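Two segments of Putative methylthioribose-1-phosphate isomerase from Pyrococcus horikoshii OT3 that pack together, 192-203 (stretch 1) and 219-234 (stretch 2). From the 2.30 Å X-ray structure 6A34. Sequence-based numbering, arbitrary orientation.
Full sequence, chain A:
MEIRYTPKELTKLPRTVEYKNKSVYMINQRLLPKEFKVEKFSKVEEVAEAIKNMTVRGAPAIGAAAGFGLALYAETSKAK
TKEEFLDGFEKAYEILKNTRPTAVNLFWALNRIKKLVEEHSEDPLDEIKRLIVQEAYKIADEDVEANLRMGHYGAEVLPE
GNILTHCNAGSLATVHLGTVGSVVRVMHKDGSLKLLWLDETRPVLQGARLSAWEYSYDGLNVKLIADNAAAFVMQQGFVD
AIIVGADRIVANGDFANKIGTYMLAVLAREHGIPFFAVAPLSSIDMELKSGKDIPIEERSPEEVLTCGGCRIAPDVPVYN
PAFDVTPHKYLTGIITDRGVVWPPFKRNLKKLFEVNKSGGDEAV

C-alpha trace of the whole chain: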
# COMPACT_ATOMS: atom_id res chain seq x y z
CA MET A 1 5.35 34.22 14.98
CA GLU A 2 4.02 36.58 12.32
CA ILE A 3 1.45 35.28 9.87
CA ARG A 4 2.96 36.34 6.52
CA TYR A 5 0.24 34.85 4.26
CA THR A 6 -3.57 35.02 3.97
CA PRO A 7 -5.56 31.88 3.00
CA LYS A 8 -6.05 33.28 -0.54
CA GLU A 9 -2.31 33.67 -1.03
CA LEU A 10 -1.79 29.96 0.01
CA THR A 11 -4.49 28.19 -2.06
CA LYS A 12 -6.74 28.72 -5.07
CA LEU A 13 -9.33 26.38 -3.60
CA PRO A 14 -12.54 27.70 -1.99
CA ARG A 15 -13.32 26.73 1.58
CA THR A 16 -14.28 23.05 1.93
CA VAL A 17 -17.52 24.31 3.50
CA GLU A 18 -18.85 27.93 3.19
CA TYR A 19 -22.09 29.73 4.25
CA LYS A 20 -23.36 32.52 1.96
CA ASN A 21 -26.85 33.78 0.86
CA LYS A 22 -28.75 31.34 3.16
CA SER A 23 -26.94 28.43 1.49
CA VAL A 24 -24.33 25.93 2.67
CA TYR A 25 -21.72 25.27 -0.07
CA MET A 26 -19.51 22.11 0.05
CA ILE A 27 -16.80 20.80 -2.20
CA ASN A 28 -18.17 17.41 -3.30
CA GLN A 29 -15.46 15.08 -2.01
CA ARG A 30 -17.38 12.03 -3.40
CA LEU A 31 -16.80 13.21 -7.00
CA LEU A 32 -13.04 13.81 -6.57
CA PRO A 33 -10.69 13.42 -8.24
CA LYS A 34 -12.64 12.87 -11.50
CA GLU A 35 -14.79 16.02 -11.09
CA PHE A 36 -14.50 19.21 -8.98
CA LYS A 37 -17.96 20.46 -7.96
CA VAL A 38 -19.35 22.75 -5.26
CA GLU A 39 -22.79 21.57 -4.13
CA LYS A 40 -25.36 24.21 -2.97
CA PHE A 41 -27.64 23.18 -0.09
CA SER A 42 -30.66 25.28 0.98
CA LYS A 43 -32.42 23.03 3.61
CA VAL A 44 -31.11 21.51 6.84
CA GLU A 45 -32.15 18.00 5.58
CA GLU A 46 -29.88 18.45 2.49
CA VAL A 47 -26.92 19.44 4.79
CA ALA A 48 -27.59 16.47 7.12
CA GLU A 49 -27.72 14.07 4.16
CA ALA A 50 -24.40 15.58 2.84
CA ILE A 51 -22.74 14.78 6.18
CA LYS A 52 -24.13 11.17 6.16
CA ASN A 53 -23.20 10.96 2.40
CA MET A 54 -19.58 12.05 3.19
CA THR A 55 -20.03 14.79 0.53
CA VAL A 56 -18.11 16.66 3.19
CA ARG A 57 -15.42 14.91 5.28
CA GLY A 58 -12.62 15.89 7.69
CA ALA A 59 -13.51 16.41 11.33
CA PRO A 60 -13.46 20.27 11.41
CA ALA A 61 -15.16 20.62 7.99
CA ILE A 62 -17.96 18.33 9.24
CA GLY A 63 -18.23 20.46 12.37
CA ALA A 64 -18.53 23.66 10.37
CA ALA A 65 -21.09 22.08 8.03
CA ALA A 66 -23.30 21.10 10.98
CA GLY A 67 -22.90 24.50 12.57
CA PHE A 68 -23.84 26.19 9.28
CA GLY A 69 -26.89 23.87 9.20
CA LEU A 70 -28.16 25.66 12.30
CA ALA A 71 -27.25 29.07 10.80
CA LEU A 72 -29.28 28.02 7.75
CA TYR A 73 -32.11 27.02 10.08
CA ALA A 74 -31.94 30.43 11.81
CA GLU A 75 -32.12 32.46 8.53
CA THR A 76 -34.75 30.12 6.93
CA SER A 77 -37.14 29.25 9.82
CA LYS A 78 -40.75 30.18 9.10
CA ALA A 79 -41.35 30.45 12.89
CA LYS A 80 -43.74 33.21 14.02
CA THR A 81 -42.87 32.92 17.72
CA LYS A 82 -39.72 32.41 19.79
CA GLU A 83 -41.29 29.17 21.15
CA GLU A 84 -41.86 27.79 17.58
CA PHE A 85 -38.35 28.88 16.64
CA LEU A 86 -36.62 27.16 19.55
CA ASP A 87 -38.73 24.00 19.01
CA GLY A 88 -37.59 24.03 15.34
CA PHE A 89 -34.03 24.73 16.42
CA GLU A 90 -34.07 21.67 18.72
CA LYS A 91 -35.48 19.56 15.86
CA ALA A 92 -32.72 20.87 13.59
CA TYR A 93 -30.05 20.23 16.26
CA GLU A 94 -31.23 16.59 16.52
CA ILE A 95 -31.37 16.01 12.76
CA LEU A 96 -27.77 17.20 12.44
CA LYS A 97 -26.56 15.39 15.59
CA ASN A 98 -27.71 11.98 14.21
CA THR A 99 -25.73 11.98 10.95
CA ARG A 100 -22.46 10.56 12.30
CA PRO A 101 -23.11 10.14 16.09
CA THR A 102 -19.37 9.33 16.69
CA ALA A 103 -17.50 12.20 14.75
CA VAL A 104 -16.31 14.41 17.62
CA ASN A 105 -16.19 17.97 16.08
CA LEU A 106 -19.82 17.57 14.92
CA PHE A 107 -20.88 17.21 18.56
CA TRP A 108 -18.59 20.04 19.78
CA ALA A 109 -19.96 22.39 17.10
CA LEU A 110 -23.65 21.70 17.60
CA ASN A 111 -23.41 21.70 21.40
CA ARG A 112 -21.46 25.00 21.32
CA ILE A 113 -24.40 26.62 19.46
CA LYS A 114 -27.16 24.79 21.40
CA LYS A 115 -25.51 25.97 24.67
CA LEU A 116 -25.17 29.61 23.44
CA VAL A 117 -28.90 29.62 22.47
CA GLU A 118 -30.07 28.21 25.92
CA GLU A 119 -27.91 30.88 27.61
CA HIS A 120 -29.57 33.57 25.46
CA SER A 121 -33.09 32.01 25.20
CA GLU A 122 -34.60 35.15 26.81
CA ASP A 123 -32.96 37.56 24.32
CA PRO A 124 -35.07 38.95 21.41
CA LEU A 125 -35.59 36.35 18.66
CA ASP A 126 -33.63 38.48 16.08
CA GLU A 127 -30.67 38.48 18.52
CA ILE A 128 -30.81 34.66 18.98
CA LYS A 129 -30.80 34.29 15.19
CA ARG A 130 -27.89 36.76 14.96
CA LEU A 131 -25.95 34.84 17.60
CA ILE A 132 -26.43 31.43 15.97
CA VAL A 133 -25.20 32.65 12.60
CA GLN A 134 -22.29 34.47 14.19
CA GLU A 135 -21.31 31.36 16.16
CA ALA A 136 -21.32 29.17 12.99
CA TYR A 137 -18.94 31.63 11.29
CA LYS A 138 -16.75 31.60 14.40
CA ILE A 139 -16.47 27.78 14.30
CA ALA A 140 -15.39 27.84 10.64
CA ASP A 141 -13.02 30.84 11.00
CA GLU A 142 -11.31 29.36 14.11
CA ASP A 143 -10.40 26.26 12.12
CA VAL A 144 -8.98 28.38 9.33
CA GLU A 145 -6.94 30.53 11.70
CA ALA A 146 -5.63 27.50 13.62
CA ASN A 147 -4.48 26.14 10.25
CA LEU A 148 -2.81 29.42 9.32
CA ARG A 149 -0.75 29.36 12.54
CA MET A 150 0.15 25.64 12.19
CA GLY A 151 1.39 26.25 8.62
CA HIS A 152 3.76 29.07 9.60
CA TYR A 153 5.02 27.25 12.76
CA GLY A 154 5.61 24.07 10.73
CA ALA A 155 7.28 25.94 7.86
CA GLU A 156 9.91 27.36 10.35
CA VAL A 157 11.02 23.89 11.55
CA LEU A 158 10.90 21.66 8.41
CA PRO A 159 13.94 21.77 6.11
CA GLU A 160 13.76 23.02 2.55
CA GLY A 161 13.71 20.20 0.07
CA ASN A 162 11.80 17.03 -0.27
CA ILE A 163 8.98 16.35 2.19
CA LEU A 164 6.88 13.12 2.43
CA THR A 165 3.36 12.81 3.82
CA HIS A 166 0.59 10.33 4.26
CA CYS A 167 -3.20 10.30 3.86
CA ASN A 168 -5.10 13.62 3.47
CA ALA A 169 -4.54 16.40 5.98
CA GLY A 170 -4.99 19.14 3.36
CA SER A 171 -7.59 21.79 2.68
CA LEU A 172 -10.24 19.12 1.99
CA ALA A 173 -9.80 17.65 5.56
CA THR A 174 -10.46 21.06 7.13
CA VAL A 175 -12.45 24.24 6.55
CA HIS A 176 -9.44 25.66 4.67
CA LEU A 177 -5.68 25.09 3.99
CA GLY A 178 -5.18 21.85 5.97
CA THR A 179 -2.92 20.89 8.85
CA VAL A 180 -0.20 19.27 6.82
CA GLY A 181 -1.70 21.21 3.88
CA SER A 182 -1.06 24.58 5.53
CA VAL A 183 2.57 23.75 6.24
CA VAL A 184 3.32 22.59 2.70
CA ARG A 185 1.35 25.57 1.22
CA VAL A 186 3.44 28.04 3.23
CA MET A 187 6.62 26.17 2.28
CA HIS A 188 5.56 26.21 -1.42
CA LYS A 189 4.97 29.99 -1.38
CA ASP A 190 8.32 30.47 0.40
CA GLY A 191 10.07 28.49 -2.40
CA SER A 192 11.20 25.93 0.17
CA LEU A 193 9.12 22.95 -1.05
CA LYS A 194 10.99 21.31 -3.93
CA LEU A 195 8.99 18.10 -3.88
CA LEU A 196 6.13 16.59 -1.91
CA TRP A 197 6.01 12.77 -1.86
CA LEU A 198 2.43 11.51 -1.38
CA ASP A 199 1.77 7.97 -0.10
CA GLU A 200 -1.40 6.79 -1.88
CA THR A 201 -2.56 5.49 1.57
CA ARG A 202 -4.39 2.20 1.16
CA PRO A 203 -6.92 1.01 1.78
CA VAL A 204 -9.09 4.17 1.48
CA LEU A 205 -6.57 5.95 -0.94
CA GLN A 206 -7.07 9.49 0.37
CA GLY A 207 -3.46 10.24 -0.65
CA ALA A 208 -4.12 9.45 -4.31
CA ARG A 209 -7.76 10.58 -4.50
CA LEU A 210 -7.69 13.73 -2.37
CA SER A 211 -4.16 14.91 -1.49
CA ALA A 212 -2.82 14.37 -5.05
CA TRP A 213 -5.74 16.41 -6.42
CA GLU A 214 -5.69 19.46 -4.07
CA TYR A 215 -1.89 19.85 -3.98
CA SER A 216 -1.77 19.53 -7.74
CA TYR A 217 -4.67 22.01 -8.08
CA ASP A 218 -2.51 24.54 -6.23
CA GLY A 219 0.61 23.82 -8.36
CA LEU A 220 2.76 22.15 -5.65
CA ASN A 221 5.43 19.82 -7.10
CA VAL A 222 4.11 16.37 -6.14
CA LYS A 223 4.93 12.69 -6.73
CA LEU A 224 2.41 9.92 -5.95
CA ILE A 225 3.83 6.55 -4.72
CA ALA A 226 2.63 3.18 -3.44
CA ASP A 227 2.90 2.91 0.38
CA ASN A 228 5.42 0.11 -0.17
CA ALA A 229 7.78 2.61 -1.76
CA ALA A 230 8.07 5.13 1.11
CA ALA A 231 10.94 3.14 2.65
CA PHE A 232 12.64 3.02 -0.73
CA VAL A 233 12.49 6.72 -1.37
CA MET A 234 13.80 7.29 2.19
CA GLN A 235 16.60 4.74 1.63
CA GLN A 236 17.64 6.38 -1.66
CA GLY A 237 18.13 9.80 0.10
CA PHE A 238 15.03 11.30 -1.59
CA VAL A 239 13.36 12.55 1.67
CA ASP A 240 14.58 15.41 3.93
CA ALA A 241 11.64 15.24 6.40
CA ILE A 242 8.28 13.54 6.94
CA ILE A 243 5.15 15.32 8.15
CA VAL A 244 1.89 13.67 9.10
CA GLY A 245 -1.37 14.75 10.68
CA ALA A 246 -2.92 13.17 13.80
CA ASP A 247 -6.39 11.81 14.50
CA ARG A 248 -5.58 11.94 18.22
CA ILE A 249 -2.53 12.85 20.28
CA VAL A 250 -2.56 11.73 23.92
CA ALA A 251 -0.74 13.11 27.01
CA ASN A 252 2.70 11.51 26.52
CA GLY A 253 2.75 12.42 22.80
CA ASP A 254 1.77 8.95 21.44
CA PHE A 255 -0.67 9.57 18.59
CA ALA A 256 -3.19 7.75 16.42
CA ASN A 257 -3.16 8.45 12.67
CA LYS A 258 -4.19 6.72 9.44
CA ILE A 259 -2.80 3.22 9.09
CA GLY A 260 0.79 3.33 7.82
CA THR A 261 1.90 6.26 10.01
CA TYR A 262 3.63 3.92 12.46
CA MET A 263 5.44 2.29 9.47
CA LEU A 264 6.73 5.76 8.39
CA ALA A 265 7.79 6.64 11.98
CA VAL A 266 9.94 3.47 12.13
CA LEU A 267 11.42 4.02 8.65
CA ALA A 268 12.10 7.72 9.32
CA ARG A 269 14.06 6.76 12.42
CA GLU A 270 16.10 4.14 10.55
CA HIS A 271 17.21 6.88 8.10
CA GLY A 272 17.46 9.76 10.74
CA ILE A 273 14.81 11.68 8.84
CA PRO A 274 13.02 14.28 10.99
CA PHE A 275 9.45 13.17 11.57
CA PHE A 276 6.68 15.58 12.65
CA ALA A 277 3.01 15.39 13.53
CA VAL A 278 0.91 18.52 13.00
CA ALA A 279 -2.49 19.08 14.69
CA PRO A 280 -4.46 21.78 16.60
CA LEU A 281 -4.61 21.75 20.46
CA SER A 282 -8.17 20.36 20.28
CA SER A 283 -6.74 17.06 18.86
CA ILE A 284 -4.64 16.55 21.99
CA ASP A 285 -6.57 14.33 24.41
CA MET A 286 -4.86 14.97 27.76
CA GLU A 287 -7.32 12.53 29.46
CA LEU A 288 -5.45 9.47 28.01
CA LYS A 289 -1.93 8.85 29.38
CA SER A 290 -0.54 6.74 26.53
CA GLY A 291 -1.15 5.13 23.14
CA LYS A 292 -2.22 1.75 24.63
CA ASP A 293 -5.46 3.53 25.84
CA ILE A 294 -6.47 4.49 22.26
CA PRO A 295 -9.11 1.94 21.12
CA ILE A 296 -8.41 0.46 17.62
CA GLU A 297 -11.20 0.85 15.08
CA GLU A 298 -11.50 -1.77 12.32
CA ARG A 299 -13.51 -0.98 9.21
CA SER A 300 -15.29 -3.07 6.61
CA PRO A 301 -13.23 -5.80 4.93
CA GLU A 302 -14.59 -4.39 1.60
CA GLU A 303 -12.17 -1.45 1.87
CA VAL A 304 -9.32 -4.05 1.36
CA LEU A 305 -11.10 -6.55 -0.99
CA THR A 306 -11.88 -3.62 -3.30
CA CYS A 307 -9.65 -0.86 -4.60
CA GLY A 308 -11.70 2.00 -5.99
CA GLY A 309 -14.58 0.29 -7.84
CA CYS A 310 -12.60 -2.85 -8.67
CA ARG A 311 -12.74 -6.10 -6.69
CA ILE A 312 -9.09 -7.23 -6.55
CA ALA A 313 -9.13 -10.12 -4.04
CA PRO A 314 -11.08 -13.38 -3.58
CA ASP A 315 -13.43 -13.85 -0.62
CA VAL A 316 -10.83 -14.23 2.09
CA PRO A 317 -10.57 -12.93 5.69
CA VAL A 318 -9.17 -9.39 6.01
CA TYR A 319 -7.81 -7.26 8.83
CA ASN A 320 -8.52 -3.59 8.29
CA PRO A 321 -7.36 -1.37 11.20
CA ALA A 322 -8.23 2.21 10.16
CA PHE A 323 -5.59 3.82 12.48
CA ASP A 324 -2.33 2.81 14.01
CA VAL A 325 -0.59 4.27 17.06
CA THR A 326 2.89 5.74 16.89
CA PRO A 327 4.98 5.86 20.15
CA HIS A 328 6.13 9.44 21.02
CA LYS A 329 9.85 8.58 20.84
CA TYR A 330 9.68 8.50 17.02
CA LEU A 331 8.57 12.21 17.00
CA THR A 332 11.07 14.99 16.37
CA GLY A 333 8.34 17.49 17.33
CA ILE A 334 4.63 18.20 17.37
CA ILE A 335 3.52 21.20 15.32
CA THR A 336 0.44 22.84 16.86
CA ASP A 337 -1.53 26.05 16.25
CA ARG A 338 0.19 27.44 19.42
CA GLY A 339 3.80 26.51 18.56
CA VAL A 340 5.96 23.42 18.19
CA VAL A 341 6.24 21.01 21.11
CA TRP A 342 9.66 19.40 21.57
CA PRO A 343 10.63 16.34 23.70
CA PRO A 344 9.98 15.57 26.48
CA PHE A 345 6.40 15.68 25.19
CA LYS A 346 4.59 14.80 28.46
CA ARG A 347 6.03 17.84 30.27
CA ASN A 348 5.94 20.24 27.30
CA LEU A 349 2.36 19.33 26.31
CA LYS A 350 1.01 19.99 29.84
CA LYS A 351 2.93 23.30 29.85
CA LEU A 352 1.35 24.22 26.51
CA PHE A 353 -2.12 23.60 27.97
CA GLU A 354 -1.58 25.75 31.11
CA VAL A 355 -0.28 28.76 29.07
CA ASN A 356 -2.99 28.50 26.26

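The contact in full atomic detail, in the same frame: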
# COMPACT_ATOMS: atom_id res chain seq x y z
N SER A 192 10.40 26.85 -0.59
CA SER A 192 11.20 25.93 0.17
C SER A 192 10.70 24.49 -0.00
O SER A 192 11.37 23.56 0.38
CB SER A 192 11.33 26.39 1.61
OG SER A 192 10.12 26.25 2.32
N LEU A 193 9.60 24.29 -0.74
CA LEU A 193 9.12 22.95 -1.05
C LEU A 193 9.47 22.55 -2.47
O LEU A 193 8.77 22.93 -3.43
CB LEU A 193 7.61 22.89 -0.83
CG LEU A 193 6.99 21.53 -1.16
CD1 LEU A 193 7.34 20.53 -0.09
CD2 LEU A 193 5.49 21.64 -1.30
N LYS A 194 10.51 21.71 -2.62
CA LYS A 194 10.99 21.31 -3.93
C LYS A 194 10.15 20.15 -4.44
O LYS A 194 10.02 19.96 -5.64
CB LYS A 194 12.46 20.89 -3.92
CG LYS A 194 13.41 21.97 -3.42
CD LYS A 194 13.28 23.33 -4.15
CE LYS A 194 13.80 24.49 -3.32
NZ LYS A 194 15.03 24.10 -2.57
N LEU A 195 9.67 19.32 -3.50
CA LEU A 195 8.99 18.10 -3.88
C LEU A 195 8.23 17.60 -2.66
O LEU A 195 8.78 17.57 -1.56
CB LEU A 195 10.00 17.06 -4.37
CG LEU A 195 9.42 15.67 -4.65
CD1 LEU A 195 8.48 15.68 -5.83
CD2 LEU A 195 10.52 14.64 -4.88
N LEU A 196 6.96 17.24 -2.88
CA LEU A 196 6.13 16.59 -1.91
C LEU A 196 5.84 15.16 -2.37
O LEU A 196 5.06 14.97 -3.27
CB LEU A 196 4.82 17.37 -1.76
CG LEU A 196 3.89 16.86 -0.65
CD1 LEU A 196 4.61 16.81 0.68
CD2 LEU A 196 2.65 17.73 -0.55
N TRP A 197 6.43 14.17 -1.68
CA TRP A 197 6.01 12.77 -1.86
C TRP A 197 4.66 12.56 -1.17
O TRP A 197 4.49 12.95 0.02
CB TRP A 197 7.01 11.80 -1.25
CG TRP A 197 8.37 11.87 -1.85
CD1 TRP A 197 9.43 12.54 -1.37
CD2 TRP A 197 8.81 11.22 -3.06
NE1 TRP A 197 10.52 12.35 -2.18
CE2 TRP A 197 10.17 11.54 -3.22
CE3 TRP A 197 8.19 10.39 -4.01
CZ2 TRP A 197 10.93 11.05 -4.27
CZ3 TRP A 197 8.94 9.92 -5.06
CH2 TRP A 197 10.30 10.25 -5.20
N LEU A 198 3.76 11.88 -1.87
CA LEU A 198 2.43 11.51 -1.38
C LEU A 198 2.26 9.99 -1.42
O LEU A 198 2.19 9.41 -2.51
CB LEU A 198 1.36 12.14 -2.27
CG LEU A 198 1.39 13.66 -2.32
CD1 LEU A 198 0.33 14.16 -3.31
CD2 LEU A 198 1.19 14.24 -0.93
N ASP A 199 2.17 9.37 -0.23
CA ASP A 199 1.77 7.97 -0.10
C ASP A 199 0.31 7.89 -0.54
O ASP A 199 -0.51 8.68 -0.06
CB ASP A 199 1.90 7.48 1.34
CG ASP A 199 3.31 7.38 1.91
OD1 ASP A 199 4.27 7.42 1.13
OD2 ASP A 199 3.43 7.26 3.14
N GLU A 200 -0.02 6.92 -1.40
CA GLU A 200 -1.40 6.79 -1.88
C GLU A 200 -2.36 6.54 -0.72
O GLU A 200 -3.52 7.00 -0.77
CB GLU A 200 -1.50 5.74 -2.99
CG GLU A 200 -1.10 4.32 -2.60
CD GLU A 200 -1.35 3.33 -3.75
OE1 GLU A 200 -1.79 3.81 -4.81
OE2 GLU A 200 -1.14 2.08 -3.58
N THR A 201 -1.89 5.78 0.29
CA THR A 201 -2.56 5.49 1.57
C THR A 201 -3.76 4.55 1.43
O THR A 201 -4.94 4.92 1.64
CB THR A 201 -2.96 6.79 2.29
OG1 THR A 201 -1.90 7.74 2.15
CG2 THR A 201 -3.20 6.55 3.77
N ARG A 202 -3.45 3.29 1.12
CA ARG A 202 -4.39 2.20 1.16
C ARG A 202 -4.81 1.99 2.61
O ARG A 202 -4.05 2.31 3.52
CB ARG A 202 -3.77 0.91 0.60
CG ARG A 202 -3.83 0.78 -0.92
CD ARG A 202 -5.22 0.50 -1.46
NE ARG A 202 -5.68 -0.84 -1.16
CZ ARG A 202 -6.92 -1.27 -1.33
NH1 ARG A 202 -7.88 -0.41 -1.64
NH2 ARG A 202 -7.17 -2.56 -1.19
N PRO A 203 -6.01 1.44 2.83
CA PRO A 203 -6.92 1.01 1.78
C PRO A 203 -7.81 2.11 1.16
O PRO A 203 -8.31 1.93 0.05
CB PRO A 203 -7.87 0.01 2.45
CG PRO A 203 -7.72 0.28 3.93
CD PRO A 203 -6.28 0.70 4.07
N GLY A 219 -0.71 23.72 -7.71
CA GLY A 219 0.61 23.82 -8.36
C GLY A 219 1.80 23.47 -7.47
O GLY A 219 2.94 23.86 -7.76
N LEU A 220 1.60 22.70 -6.39
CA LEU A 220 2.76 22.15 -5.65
C LEU A 220 3.45 21.08 -6.52
O LEU A 220 2.78 20.37 -7.25
CB LEU A 220 2.29 21.55 -4.32
CG LEU A 220 2.19 22.51 -3.15
CD1 LEU A 220 1.18 23.63 -3.41
CD2 LEU A 220 1.83 21.74 -1.88
N ASN A 221 4.78 20.94 -6.42
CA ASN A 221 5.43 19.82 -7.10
C ASN A 221 5.26 18.52 -6.28
O ASN A 221 5.78 18.37 -5.21
CB ASN A 221 6.88 20.18 -7.42
CG ASN A 221 7.60 19.04 -8.10
OD1 ASN A 221 7.01 18.41 -8.96
ND2 ASN A 221 8.84 18.77 -7.69
N VAL A 222 4.64 17.50 -6.87
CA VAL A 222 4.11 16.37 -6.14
C VAL A 222 4.48 15.09 -6.89
O VAL A 222 4.61 15.11 -8.14
CB VAL A 222 2.59 16.61 -6.03
CG1 VAL A 222 1.75 15.41 -6.36
CG2 VAL A 222 2.21 17.27 -4.73
N LYS A 223 4.69 14.00 -6.15
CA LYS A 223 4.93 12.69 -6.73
C LYS A 223 4.16 11.64 -5.92
O LYS A 223 4.37 11.52 -4.70
CB LYS A 223 6.42 12.36 -6.75
CG LYS A 223 7.14 12.79 -8.01
CD LYS A 223 8.43 12.05 -8.28
CE LYS A 223 9.47 12.93 -8.94
NZ LYS A 223 8.91 13.74 -10.04
N LEU A 224 3.30 10.88 -6.62
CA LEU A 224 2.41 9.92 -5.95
C LEU A 224 3.09 8.55 -5.97
O LEU A 224 3.64 8.19 -7.00
CB LEU A 224 1.08 9.90 -6.70
CG LEU A 224 0.06 8.88 -6.23
CD1 LEU A 224 -0.39 9.20 -4.80
CD2 LEU A 224 -1.14 8.87 -7.17
N ILE A 225 3.18 7.87 -4.82
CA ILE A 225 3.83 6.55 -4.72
C ILE A 225 2.95 5.55 -3.97
O ILE A 225 2.10 5.91 -3.12
CB ILE A 225 5.19 6.63 -3.99
CG1 ILE A 225 5.03 7.23 -2.59
CG2 ILE A 225 6.26 7.35 -4.81
CD1 ILE A 225 6.28 7.11 -1.80
N ALA A 226 3.22 4.26 -4.23
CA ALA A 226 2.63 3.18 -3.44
C ALA A 226 3.26 3.25 -2.05
O ALA A 226 4.41 3.62 -1.89
CB ALA A 226 2.87 1.83 -4.10
N ASP A 227 2.47 2.88 -1.04
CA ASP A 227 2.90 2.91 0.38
C ASP A 227 4.20 2.12 0.58
O ASP A 227 5.06 2.51 1.34
CB ASP A 227 1.77 2.36 1.23
CG ASP A 227 0.51 3.21 1.11
OD1 ASP A 227 0.66 4.46 1.15
OD2 ASP A 227 -0.61 2.62 0.96
N ASN A 228 4.27 0.98 -0.10
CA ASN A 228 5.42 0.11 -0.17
C ASN A 228 6.69 0.90 -0.51
O ASN A 228 7.78 0.49 -0.17
CB ASN A 228 5.25 -1.00 -1.23
CG ASN A 228 4.52 -2.21 -0.69
OD1 ASN A 228 4.60 -2.50 0.52
ND2 ASN A 228 3.84 -2.91 -1.56
N ALA A 229 6.56 1.98 -1.27
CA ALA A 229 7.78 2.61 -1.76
C ALA A 229 8.30 3.67 -0.80
O ALA A 229 9.33 4.31 -1.08
CB ALA A 229 7.50 3.23 -3.13
N ALA A 230 7.59 3.97 0.29
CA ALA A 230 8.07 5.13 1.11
C ALA A 230 9.45 4.81 1.69
O ALA A 230 10.31 5.67 1.80
CB ALA A 230 7.07 5.49 2.18
N ALA A 231 9.68 3.54 2.04
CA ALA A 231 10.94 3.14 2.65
C ALA A 231 12.05 3.27 1.62
O ALA A 231 13.13 3.65 1.92
CB ALA A 231 10.84 1.72 3.11
N PHE A 232 11.70 2.97 0.37
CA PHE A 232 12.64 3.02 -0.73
C PHE A 232 13.07 4.46 -0.98
O PHE A 232 14.26 4.79 -1.05
CB PHE A 232 12.02 2.41 -1.99
CG PHE A 232 12.97 2.43 -3.15
CD1 PHE A 232 13.96 1.46 -3.28
CD2 PHE A 232 12.93 3.46 -4.08
CE1 PHE A 232 14.84 1.48 -4.35
CE2 PHE A 232 13.83 3.51 -5.14
CZ PHE A 232 14.77 2.50 -5.27
N VAL A 233 12.11 5.37 -1.08
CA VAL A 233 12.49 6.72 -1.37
C VAL A 233 13.28 7.31 -0.20
O VAL A 233 14.11 8.19 -0.44
CB VAL A 233 11.32 7.61 -1.82
CG1 VAL A 233 10.64 6.99 -3.03
CG2 VAL A 233 10.30 7.89 -0.74
N MET A 234 13.03 6.84 1.02
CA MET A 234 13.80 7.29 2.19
C MET A 234 15.23 6.75 2.07
O MET A 234 16.19 7.51 2.24
CB MET A 234 13.21 6.79 3.53
CG MET A 234 11.88 7.45 3.90
SD MET A 234 11.36 6.97 5.57
CE MET A 234 9.59 6.81 5.37
O HOH W 1 6.30 22.62 -4.64
O HOH W 2 0.05 1.50 -1.34

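Side-chain hydrogen bonds to the backbone flank the strand pair at both ends. The carboxylate of Asp227 accepts two backbone amides from the loop of the first stretch: Thr201 N to Asp227 OD1 at 3.0 Å and Arg202 N to Asp227 OD2 at 2.9 Å. A short, two-oxygen acceptor suits successive amides that have left the strand. A water extends the network, donating to Glu200 OE2 (2.6 Å) and accepting from Asp227 N (2.8 Å). At the other end, Asn221 ND2 donates to Lys194 O at 2.6 Å, a carboxamide serving the carbonyl where the chain turns a corner.

Between these ends, strands 195-199 and 222-225 run parallel, and five backbone hydrogen bonds join the two stretches. Leu196 donates its N to Asn221 O (2.8 Å) and receives Lys223 N at its O (3.1 Å); Leu198 repeats the pattern with Lys223 and Ile225, and Glu200 N closes the ladder on Ile225 O (2.9 Å).

Side chains alternate between faces. Leu196, Leu198, Val222 and Leu224 share one, where branched aliphatic groups interlock, Leu198 CD1 lying 3.6 Å from Val222 CG1. On the other, Trp197 spreads its broad indole beside Lys223 and Ile225, while Val233 CG1 from the helix sits over the six-membered ring, 4.0 Å from its centroid, a CH-pi contact.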